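Local coordinates for protein 6-phospho-alpha-glucosidase (Merdibacter massiliensis, PDB 6VC6) that probably hydrolyses 6-phospho-alpha-glucosides to release glucose 6-phosphate, using NAD and manganese in the manner of family 4 glycoside hydrolases, at residues 180-185 and 232-237; 190-195 and 208-213; 201-206 and 256-261. All blocks are in the same frame, centred on the assembly; numbering follows the deposited sequence.

Contact 1. Residues 180-185 and 232-237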
loop_
_atom_site.group_PDB
_atom_site.type_symbol
_atom_site.label_atom_id
_atom_site.label_comp_id
_atom_site.label_asym_id
_atom_site.label_seq_id
_atom_site.Cartn_x
_atom_site.Cartn_y
_atom_site.Cartn_z
ATOM N N VAL A 180 16.728 -1.921 -8.139
ATOM C CA VAL A 180 17.417 -2.023 -9.421
ATOM C C VAL A 180 18.537 -0.993 -9.508
ATOM O O VAL A 180 19.617 -1.272 -10.044
ATOM C CB VAL A 180 16.410 -1.872 -10.576
ATOM C CG1 VAL A 180 17.124 -1.551 -11.879
ATOM C CG2 VAL A 180 15.573 -3.136 -10.718
ATOM N N SER A 181 18.305 0.209 -8.974
ATOM C CA SER A 181 19.335 1.241 -9.001
ATOM C C SER A 181 20.566 0.825 -8.207
ATOM O O SER A 181 21.693 1.157 -8.592
ATOM C CB SER A 181 18.774 2.556 -8.464
ATOM O OG SER A 181 18.625 2.513 -7.056
ATOM N N ARG A 182 20.374 0.106 -7.099
ATOM C CA ARG A 182 21.512 -0.426 -6.359
ATOM C C ARG A 182 22.201 -1.536 -7.143
ATOM O O ARG A 182 23.432 -1.650 -7.122
ATOM C CB ARG A 182 21.054 -0.932 -4.990
ATOM C CG ARG A 182 22.135 -1.626 -4.181
ATOM C CD ARG A 182 21.736 -1.730 -2.719
ATOM N NE ARG A 182 22.613 -2.625 -1.972
ATOM C CZ ARG A 182 22.692 -2.656 -0.645
ATOM N NH1 ARG A 182 21.944 -1.839 0.084
ATOM N NH2 ARG A 182 23.519 -3.503 -0.047
ATOM N N LEU A 183 21.416 -2.364 -7.837
ATOM C CA LEU A 183 21.974 -3.383 -8.721
ATOM C C LEU A 183 22.918 -2.767 -9.745
ATOM O O LEU A 183 24.022 -3.273 -9.980
ATOM C CB LEU A 183 20.842 -4.115 -9.439
ATOM C CG LEU A 183 20.352 -5.489 -8.994
ATOM C CD1 LEU A 183 19.622 -6.122 -10.159
ATOM C CD2 LEU A 183 21.496 -6.368 -8.528
ATOM N N LEU A 184 22.493 -1.668 -10.363
ATOM C CA LEU A 184 23.180 -1.085 -11.506
ATOM C C LEU A 184 24.087 0.078 -11.132
ATOM O O LEU A 184 24.777 0.610 -12.007
ATOM C CB LEU A 184 22.152 -0.619 -12.547
ATOM C CG LEU A 184 21.610 -1.607 -13.588
ATOM C CD1 LEU A 184 21.411 -3.006 -13.019
ATOM C CD2 LEU A 184 20.306 -1.082 -14.171
ATOM N N ASN A 185 24.102 0.483 -9.860
ATOM C CA ASN A 185 24.887 1.631 -9.396
ATOM C C ASN A 185 24.508 2.899 -10.162
ATOM O O ASN A 185 25.359 3.615 -10.691
ATOM C CB ASN A 185 26.389 1.353 -9.493
ATOM C CG ASN A 185 27.215 2.313 -8.658
ATOM O OD1 ASN A 185 26.744 2.840 -7.650
ATOM N ND2 ASN A 185 28.452 2.549 -9.078
ATOM N N GLN A 232 17.135 -1.883 -1.601
ATOM C CA GLN A 232 18.068 -0.760 -1.593
ATOM C C GLN A 232 18.570 -0.457 -0.186
ATOM O O GLN A 232 19.721 -0.037 -0.012
ATOM C CB GLN A 232 17.412 0.479 -2.205
ATOM C CG GLN A 232 18.286 1.728 -2.153
ATOM C CD GLN A 232 17.535 2.999 -2.497
ATOM O OE1 GLN A 232 16.547 3.346 -1.850
ATOM N NE2 GLN A 232 18.013 3.712 -3.510
ATOM N N ASP A 233 17.732 -0.670 0.827
ATOM C CA ASP A 233 18.098 -0.464 2.223
ATOM C C ASP A 233 18.308 -1.794 2.940
ATOM O O ASP A 233 17.932 -1.956 4.101
ATOM C CB ASP A 233 17.038 0.369 2.940
ATOM C CG ASP A 233 15.627 -0.126 2.681
ATOM O OD1 ASP A 233 15.465 -1.135 1.962
ATOM O OD2 ASP A 233 14.674 0.493 3.202
ATOM N N ALA A 234 18.936 -2.753 2.248
ATOM C CA ALA A 234 19.054 -4.118 2.752
ATOM C C ALA A 234 19.724 -4.199 4.118
ATOM O O ALA A 234 19.501 -5.174 4.846
ATOM C CB ALA A 234 19.830 -4.978 1.753
ATOM N N GLU A 235 20.532 -3.204 4.486
ATOM C CA GLU A 235 21.235 -3.263 5.762
ATOM C C GLU A 235 20.289 -3.070 6.942
ATOM O O GLU A 235 20.570 -3.555 8.043
ATOM C CB GLU A 235 22.350 -2.218 5.796
ATOM C CG GLU A 235 23.601 -2.610 5.021
ATOM C CD GLU A 235 23.373 -2.658 3.521
ATOM O OE1 GLU A 235 22.687 -1.757 2.993
ATOM O OE2 GLU A 235 23.879 -3.596 2.870
ATOM N N GLN A 236 19.171 -2.377 6.735
ATOM C CA GLN A 236 18.190 -2.050 7.760
ATOM C C GLN A 236 16.963 -2.953 7.729
ATOM O O GLN A 236 16.052 -2.763 8.540
ATOM C CB GLN A 236 17.749 -0.588 7.622
ATOM C CG GLN A 236 18.838 0.426 7.925
ATOM C CD GLN A 236 19.074 1.383 6.772
ATOM O OE1 GLN A 236 18.561 1.184 5.671
ATOM N NE2 GLN A 236 19.849 2.431 7.023
ATOM N N ARG A 237 16.865 -3.851 6.754
ATOM C CA ARG A 237 15.658 -4.640 6.560
ATOM C C ARG A 237 15.702 -5.921 7.383
ATOM O O ARG A 237 16.766 -6.500 7.618
ATOM C CB ARG A 237 15.469 -4.987 5.082
ATOM C CG ARG A 237 15.445 -3.780 4.166
ATOM C CD ARG A 237 14.389 -2.778 4.600
ATOM N NE ARG A 237 13.040 -3.250 4.309
ATOM C CZ ARG A 237 12.480 -3.216 3.105
ATOM N NH1 ARG A 237 13.153 -2.729 2.070
ATOM N NH2 ARG A 237 11.246 -3.668 2.932
HETATM O O HOH W 1 20.943 2.775 -4.564
#
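Arg182 and Glu235 form an end-on, two-pronged salt bridge between the last turn of helix 172-184 and the loop that leads from helix 217-227 to helix 239-246. The helix belongs to the Rossmann-like, NAD-binding part of this family 4 glycoside hydrolase. The loop belongs to the C-terminal part.

The charged bonds come first. NH1 of Arg182 gives to OE1 of Glu235 at 3.0 Å, and NH2 of Arg182 gives to OE2 of Glu235 at 2.9 Å. Both oxygens accept on their syn lone pairs. The guanidinium and carboxylate planes are only 12° apart, so the two groups lie almost in one plane and meet edge to edge. Arg182 reaches across with an extended chain, CG anti to the backbone N (chi1 175°). Glu235 bends at chi2 (68°) to turn its carboxylate back to the helix.

A backbone acceptor adds to the grip. NH1 of Arg182 also donates to the carbonyl O of Gln232 at 2.9 Å, coming from above the carbonyl plane. Three bonds therefore fix the rotation of the guanidinium.

The remaining polar link is looser. OG of Ser181 bonds to the carbonyl of Arg178, and OE1 of Gln232 takes a bond from the Arg178 side chain. One water accepts from NE2 of Gln232 at 3.3 Å and gives a weak bond to OG of Ser181 at 3.4 Å.

Contact 2. Residues 190-195 and 208-213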
loop_
_atom_site.group_PDB
_atom_site.type_symbol
_atom_site.label_atom_id
_atom_site.label_comp_id
_atom_site.label_asym_id
_atom_site.label_seq_id
_atom_site.Cartn_x
_atom_site.Cartn_y
_atom_site.Cartn_z
ATOM N N ASP A 190 16.614 7.889 -12.586
ATOM C CA ASP A 190 16.986 7.821 -13.992
ATOM C C ASP A 190 16.504 6.540 -14.662
ATOM O O ASP A 190 17.060 6.137 -15.690
ATOM C CB ASP A 190 18.502 7.958 -14.142
ATOM C CG ASP A 190 19.006 9.326 -13.726
ATOM O OD1 ASP A 190 20.095 9.403 -13.119
ATOM O OD2 ASP A 190 18.310 10.326 -14.004
ATOM N N LEU A 191 15.486 5.892 -14.103
ATOM C CA LEU A 191 14.913 4.676 -14.664
ATOM C C LEU A 191 13.480 4.948 -15.097
ATOM O O LEU A 191 12.687 5.498 -14.325
ATOM C CB LEU A 191 14.952 3.532 -13.648
ATOM C CG LEU A 191 16.313 3.204 -13.028
ATOM C CD1 LEU A 191 16.145 2.315 -11.805
ATOM C CD2 LEU A 191 17.226 2.546 -14.050
ATOM N N ASP A 192 13.152 4.567 -16.332
ATOM C CA ASP A 192 11.808 4.745 -16.873
ATOM C C ASP A 192 11.159 3.384 -17.077
ATOM O O ASP A 192 11.458 2.694 -18.065
ATOM C CB ASP A 192 11.852 5.520 -18.194
ATOM C CG ASP A 192 12.298 6.957 -18.010
ATOM O OD1 ASP A 192 13.094 7.442 -18.840
ATOM O OD2 ASP A 192 11.855 7.598 -17.035
ATOM N N PRO A 193 10.276 2.949 -16.185
ATOM C CA PRO A 193 9.693 1.612 -16.298
ATOM C C PRO A 193 8.421 1.584 -17.137
ATOM O O PRO A 193 7.721 2.585 -17.305
ATOM C CB PRO A 193 9.381 1.257 -14.838
ATOM C CG PRO A 193 9.042 2.576 -14.222
ATOM C CD PRO A 193 9.891 3.614 -14.926
ATOM N N VAL A 194 8.145 0.399 -17.674
ATOM C CA VAL A 194 6.856 0.062 -18.266
ATOM C C VAL A 194 6.279 -1.077 -17.437
ATOM O O VAL A 194 6.889 -2.149 -17.338
ATOM C CB VAL A 194 6.982 -0.334 -19.746
ATOM C CG1 VAL A 194 5.612 -0.648 -20.328
ATOM C CG2 VAL A 194 7.659 0.776 -20.536
ATOM N N TYR A 195 5.115 -0.843 -16.836
ATOM C CA TYR A 195 4.596 -1.710 -15.789
ATOM C C TYR A 195 3.106 -1.936 -15.994
ATOM O O TYR A 195 2.388 -1.052 -16.471
ATOM C CB TYR A 195 4.870 -1.091 -14.406
ATOM C CG TYR A 195 4.348 -1.872 -13.220
ATOM C CD1 TYR A 195 3.061 -1.664 -12.737
ATOM C CD2 TYR A 195 5.152 -2.794 -12.562
ATOM C CE1 TYR A 195 2.585 -2.366 -11.647
ATOM C CE2 TYR A 195 4.684 -3.500 -11.470
ATOM C CZ TYR A 195 3.400 -3.282 -11.017
ATOM O OH TYR A 195 2.930 -3.981 -9.930
ATOM N N TYR A 208 13.810 1.328 -18.902
ATOM C CA TYR A 208 14.583 2.161 -19.811
ATOM C C TYR A 208 15.454 3.151 -19.049
ATOM O O TYR A 208 15.043 3.698 -18.021
ATOM C CB TYR A 208 13.656 2.927 -20.756
ATOM C CG TYR A 208 12.903 2.064 -21.742
ATOM C CD1 TYR A 208 11.514 2.037 -21.748
ATOM C CD2 TYR A 208 13.578 1.287 -22.675
ATOM C CE1 TYR A 208 10.818 1.256 -22.652
ATOM C CE2 TYR A 208 12.890 0.500 -23.582
ATOM C CZ TYR A 208 11.512 0.489 -23.565
ATOM O OH TYR A 208 10.824 -0.292 -24.466
ATOM N N ASP A 209 16.658 3.380 -19.566
ATOM C CA ASP A 209 17.494 4.460 -19.066
ATOM C C ASP A 209 16.899 5.800 -19.480
ATOM O O ASP A 209 16.414 5.959 -20.603
ATOM C CB ASP A 209 18.920 4.318 -19.600
ATOM C CG ASP A 209 19.794 5.508 -19.254
ATOM O OD1 ASP A 209 20.051 5.730 -18.052
ATOM O OD2 ASP A 209 20.230 6.218 -20.185
ATOM N N ARG A 210 16.928 6.768 -18.562
ATOM C CA ARG A 210 16.269 8.051 -18.789
ATOM C C ARG A 210 16.901 8.806 -19.953
ATOM O O ARG A 210 16.196 9.313 -20.833
ATOM C CB ARG A 210 16.311 8.900 -17.520
ATOM C CG ARG A 210 15.560 10.217 -17.647
ATOM C CD ARG A 210 16.025 11.233 -16.618
ATOM N NE ARG A 210 17.473 11.216 -16.436
ATOM C CZ ARG A 210 18.310 12.092 -16.984
ATOM N NH1 ARG A 210 19.613 11.994 -16.760
ATOM N NH2 ARG A 210 17.847 13.068 -17.755
ATOM N N LYS A 211 18.229 8.920 -19.938
ATOM C CA LYS A 211 18.922 9.750 -20.918
ATOM C C LYS A 211 18.929 9.097 -22.296
ATOM O O LYS A 211 18.576 9.732 -23.296
ATOM C CB LYS A 211 20.348 10.032 -20.448
ATOM C CG LYS A 211 20.956 11.295 -21.032
ATOM C CD LYS A 211 19.896 12.357 -21.270
ATOM C CE LYS A 211 20.483 13.753 -21.161
ATOM N NZ LYS A 211 19.438 14.766 -20.845
ATOM N N THR A 212 19.344 7.832 -22.359
ATOM C CA THR A 212 19.577 7.163 -23.633
ATOM C C THR A 212 18.406 6.313 -24.108
ATOM O O THR A 212 18.303 6.053 -25.311
ATOM C CB THR A 212 20.827 6.280 -23.542
ATOM O OG1 THR A 212 20.556 5.150 -22.704
ATOM C CG2 THR A 212 21.991 7.070 -22.959
ATOM N N GLY A 213 17.532 5.871 -23.207
ATOM C CA GLY A 213 16.403 5.057 -23.606
ATOM C C GLY A 213 16.711 3.597 -23.843
ATOM O O GLY A 213 15.826 2.862 -24.296
#
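Strands 191-196 and 201-209 run antiparallel as a beta hairpin, with Asp192 and Tyr208 as a hydrogen-bonded pair and Leu191 with Asp209 as the non-hydrogen-bonded pair next to it. N of Asp192 gives to O of Tyr208 at 2.7 Å, and N of Tyr208 returns a bond to O of Asp192 at 2.8 Å. Two residues along, N of Arg210 gives to O of Asp190 at 2.9 Å, which carries the pairing just past the strand end.

The side chains of Asp192 and Tyr208 share a face, with CB of Asp192 4.1 Å from CB of Tyr208. CG2 of Val194 meets CE1 of the Tyr208 ring at 3.8 Å on an oblique approach. OD1 of Asp192 lies beside CA and CB of Arg210, while its OD2 has a long, weak ion pair with Arg337.

The charged contact is Asp190 with Arg210. NE of Arg210 meets OD2 of Asp190 at 2.7 Å. It comes from above the carboxylate plane, and the two flat groups are turned 46° to each other. The arginine chain runs out with CG opposite its backbone N, then bends at chi3 (41°) to bring NE back to the aspartate.

Where the strand ends, OD2 of Asp209 accepts from N of Thr212, an Asx motif, and also from OG1 of Thr212. The two donors come from opposite faces of the carboxylate.

The chemistry is that of a surface hairpin: backbone bonds set the register, and one tilted salt bridge, through a single nitrogen, ties the residues just past the paired strands.

Contact 3. Residues 201-206 and 256-261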
loop_
_atom_site.group_PDB
_atom_site.type_symbol
_atom_site.label_atom_id
_atom_site.label_comp_id
_atom_site.label_asym_id
_atom_site.label_seq_id
_atom_site.Cartn_x
_atom_site.Cartn_y
_atom_site.Cartn_z
ATOM N N TYR A 201 0.781 -7.330 -7.518
ATOM C CA TYR A 201 0.588 -8.366 -8.524
ATOM C C TYR A 201 0.898 -7.794 -9.902
ATOM O O TYR A 201 -0.019 -7.514 -10.680
ATOM C CB TYR A 201 -0.849 -8.900 -8.477
ATOM C CG TYR A 201 -0.997 -10.374 -8.799
ATOM C CD1 TYR A 201 0.004 -11.070 -9.466
ATOM C CD2 TYR A 201 -2.148 -11.067 -8.441
ATOM C CE1 TYR A 201 -0.137 -12.418 -9.763
ATOM C CE2 TYR A 201 -2.297 -12.411 -8.733
ATOM C CZ TYR A 201 -1.290 -13.081 -9.393
ATOM O OH TYR A 201 -1.437 -14.419 -9.685
ATOM N N GLY A 202 2.179 -7.606 -10.214
ATOM C CA GLY A 202 2.533 -6.949 -11.459
ATOM C C GLY A 202 3.911 -7.334 -11.946
ATOM O O GLY A 202 4.659 -8.057 -11.284
ATOM N N TRP A 203 4.240 -6.824 -13.132
ATOM C CA TRP A 203 5.500 -7.124 -13.793
ATOM C C TRP A 203 5.999 -5.890 -14.528
ATOM O O TRP A 203 5.211 -5.091 -15.042
ATOM C CB TRP A 203 5.355 -8.283 -14.791
ATOM C CG TRP A 203 5.023 -9.598 -14.160
ATOM C CD1 TRP A 203 5.903 -10.563 -13.765
ATOM C CD2 TRP A 203 3.716 -10.100 -13.858
ATOM N NE1 TRP A 203 5.224 -11.633 -13.233
ATOM C CE2 TRP A 203 3.880 -11.374 -13.278
ATOM C CE3 TRP A 203 2.422 -9.593 -14.019
ATOM C CZ2 TRP A 203 2.801 -12.148 -12.859
ATOM C CZ3 TRP A 203 1.351 -10.364 -13.602
ATOM C CH2 TRP A 203 1.547 -11.628 -13.029
ATOM N N PHE A 204 7.321 -5.744 -14.573
ATOM C CA PHE A 204 7.972 -4.711 -15.367
ATOM C C PHE A 204 8.386 -5.319 -16.701
ATOM O O PHE A 204 9.223 -6.228 -16.739
ATOM C CB PHE A 204 9.190 -4.139 -14.641
ATOM C CG PHE A 204 8.850 -3.317 -13.430
ATOM C CD1 PHE A 204 8.695 -1.945 -13.531
ATOM C CD2 PHE A 204 8.698 -3.914 -12.189
ATOM C CE1 PHE A 204 8.385 -1.182 -12.420
ATOM C CE2 PHE A 204 8.391 -3.157 -11.072
ATOM C CZ PHE A 204 8.233 -1.789 -11.190
ATOM N N THR A 205 7.799 -4.823 -17.791
ATOM C CA THR A 205 8.133 -5.316 -19.120
ATOM C C THR A 205 9.341 -4.616 -19.726
ATOM O O THR A 205 9.999 -5.194 -20.599
ATOM C CB THR A 205 6.934 -5.165 -20.062
ATOM O OG1 THR A 205 6.640 -3.775 -20.245
ATOM C CG2 THR A 205 5.713 -5.866 -19.485
ATOM N N HIS A 206 9.644 -3.395 -19.290
ATOM C CA HIS A 206 10.824 -2.676 -19.744
ATOM C C HIS A 206 11.329 -1.797 -18.611
ATOM O O HIS A 206 10.550 -1.323 -17.780
ATOM C CB HIS A 206 10.535 -1.814 -20.981
ATOM C CG HIS A 206 10.073 -2.593 -22.172
ATOM N ND1 HIS A 206 10.926 -3.355 -22.941
ATOM C CD2 HIS A 206 8.846 -2.726 -22.729
ATOM C CE1 HIS A 206 10.245 -3.925 -23.918
ATOM N NE2 HIS A 206 8.979 -3.559 -23.812
ATOM N N PRO A 256 11.586 -15.780 -17.196
ATOM C CA PRO A 256 12.633 -14.789 -17.468
ATOM C C PRO A 256 12.180 -13.567 -18.252
ATOM O O PRO A 256 13.000 -12.671 -18.481
ATOM C CB PRO A 256 13.652 -15.603 -18.277
ATOM C CG PRO A 256 12.805 -16.571 -19.038
ATOM C CD PRO A 256 11.635 -16.911 -18.141
ATOM N N ASP A 257 10.915 -13.491 -18.663
ATOM C CA ASP A 257 10.489 -12.402 -19.537
ATOM C C ASP A 257 10.519 -11.059 -18.813
ATOM O O ASP A 257 11.201 -10.122 -19.246
ATOM C CB ASP A 257 9.090 -12.686 -20.090
ATOM C CG ASP A 257 9.103 -13.719 -21.199
ATOM O OD1 ASP A 257 10.187 -14.269 -21.489
ATOM O OD2 ASP A 257 8.032 -13.978 -21.786
ATOM N N PHE A 258 9.786 -10.944 -17.708
ATOM C CA PHE A 258 9.561 -9.663 -17.057
ATOM C C PHE A 258 10.118 -9.662 -15.639
ATOM O O PHE A 258 10.224 -10.708 -14.991
ATOM C CB PHE A 258 8.066 -9.321 -17.020
ATOM C CG PHE A 258 7.392 -9.389 -18.364
ATOM C CD1 PHE A 258 8.053 -8.974 -19.509
ATOM C CD2 PHE A 258 6.097 -9.866 -18.479
ATOM C CE1 PHE A 258 7.436 -9.037 -20.744
ATOM C CE2 PHE A 258 5.474 -9.930 -19.711
ATOM C CZ PHE A 258 6.145 -9.515 -20.845
ATOM N N LEU A 259 10.468 -8.469 -15.165
ATOM C CA LEU A 259 10.911 -8.291 -13.788
ATOM C C LEU A 259 9.698 -8.260 -12.867
ATOM O O LEU A 259 8.829 -7.397 -13.035
ATOM C CB LEU A 259 11.716 -7.005 -13.651
ATOM C CG LEU A 259 12.160 -6.588 -12.247
ATOM C CD1 LEU A 259 13.261 -7.502 -11.732
ATOM C CD2 LEU A 259 12.623 -5.139 -12.244
ATOM N N PRO A 260 9.596 -9.165 -11.893
ATOM C CA PRO A 260 8.348 -9.303 -11.137
ATOM C C PRO A 260 8.272 -8.434 -9.892
ATOM O O PRO A 260 9.265 -8.180 -9.206
ATOM C CB PRO A 260 8.362 -10.788 -10.753
ATOM C CG PRO A 260 9.817 -11.088 -10.564
ATOM C CD PRO A 260 10.576 -10.207 -11.538
ATOM N N ASN A 261 7.057 -7.964 -9.614
ATOM C CA ASN A 261 6.729 -7.465 -8.287
ATOM C C ASN A 261 6.998 -8.567 -7.270
ATOM O O ASN A 261 6.639 -9.725 -7.493
ATOM C CB ASN A 261 5.261 -7.030 -8.249
ATOM C CG ASN A 261 4.894 -6.285 -6.978
ATOM O OD1 ASN A 261 5.111 -6.773 -5.868
ATOM N ND2 ASN A 261 4.317 -5.099 -7.138
#
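O of Leu259 takes a nearly straight bond from N of Phe204 at 2.7 Å, and N of Leu259 returns one to O of Phe204 at 3.0 Å. This antiparallel hydrogen-bonded pair joins strand 201-209 to the short edge strand 259-260 of a three-stranded sheet. N of Asn261 adds a third bond, to O of Gly202 at 2.9 Å.

The side chains sort to two faces. On one, Phe204 and Leu259 lie side by side, CB of Phe204 3.9 Å from CB of Leu259. On the other, CD1 of Trp203 sits 3.9 Å from CB of Pro260, and the two groups cross at about a right angle.

Thr205 puts CG2 over the centre of the Phe258 ring, 3.7 Å from the centroid, a CH-pi contact.

Further out, Ile176 of helix 172-184 packs on both Phe204 and Leu259, and Tyr380 meets the Trp203 and Phe258 rings. OD1 of Asn261 caps N of Tyr263, a residue of the sugar-phosphate pocket.

Backbone bonds inside an apolar shell thus keep the side chain of Asn261 about 7 Å from the bound manganese and from the sugar phosphate (nearest atoms). Its cap on Tyr263 is consistent with a second-shell position.

Contact 3 is the buried one, contact 1 is partly buried and contact 2 lies at the surface. Contacts 2 and 3 share strand 201-209, which lies between its two partners in one three-stranded sheet, contact 3 mostly before the corner at Thr205 and contact 2 after it. They meet at a classic beta bulge, where Thr205 and His206 both face Val194. Helix 172-184 connects all three: Val180 packs on Leu191 of contact 2 and on Leu259 of contact 3. The chemistry follows the setting. Contact 1 is a charged pair with a backbone carbonyl beside it and a loosely held water, without strand pairing. Contact 2 combines strand pairing with a salt bridge, contact 3 with aromatic and aliphatic packing.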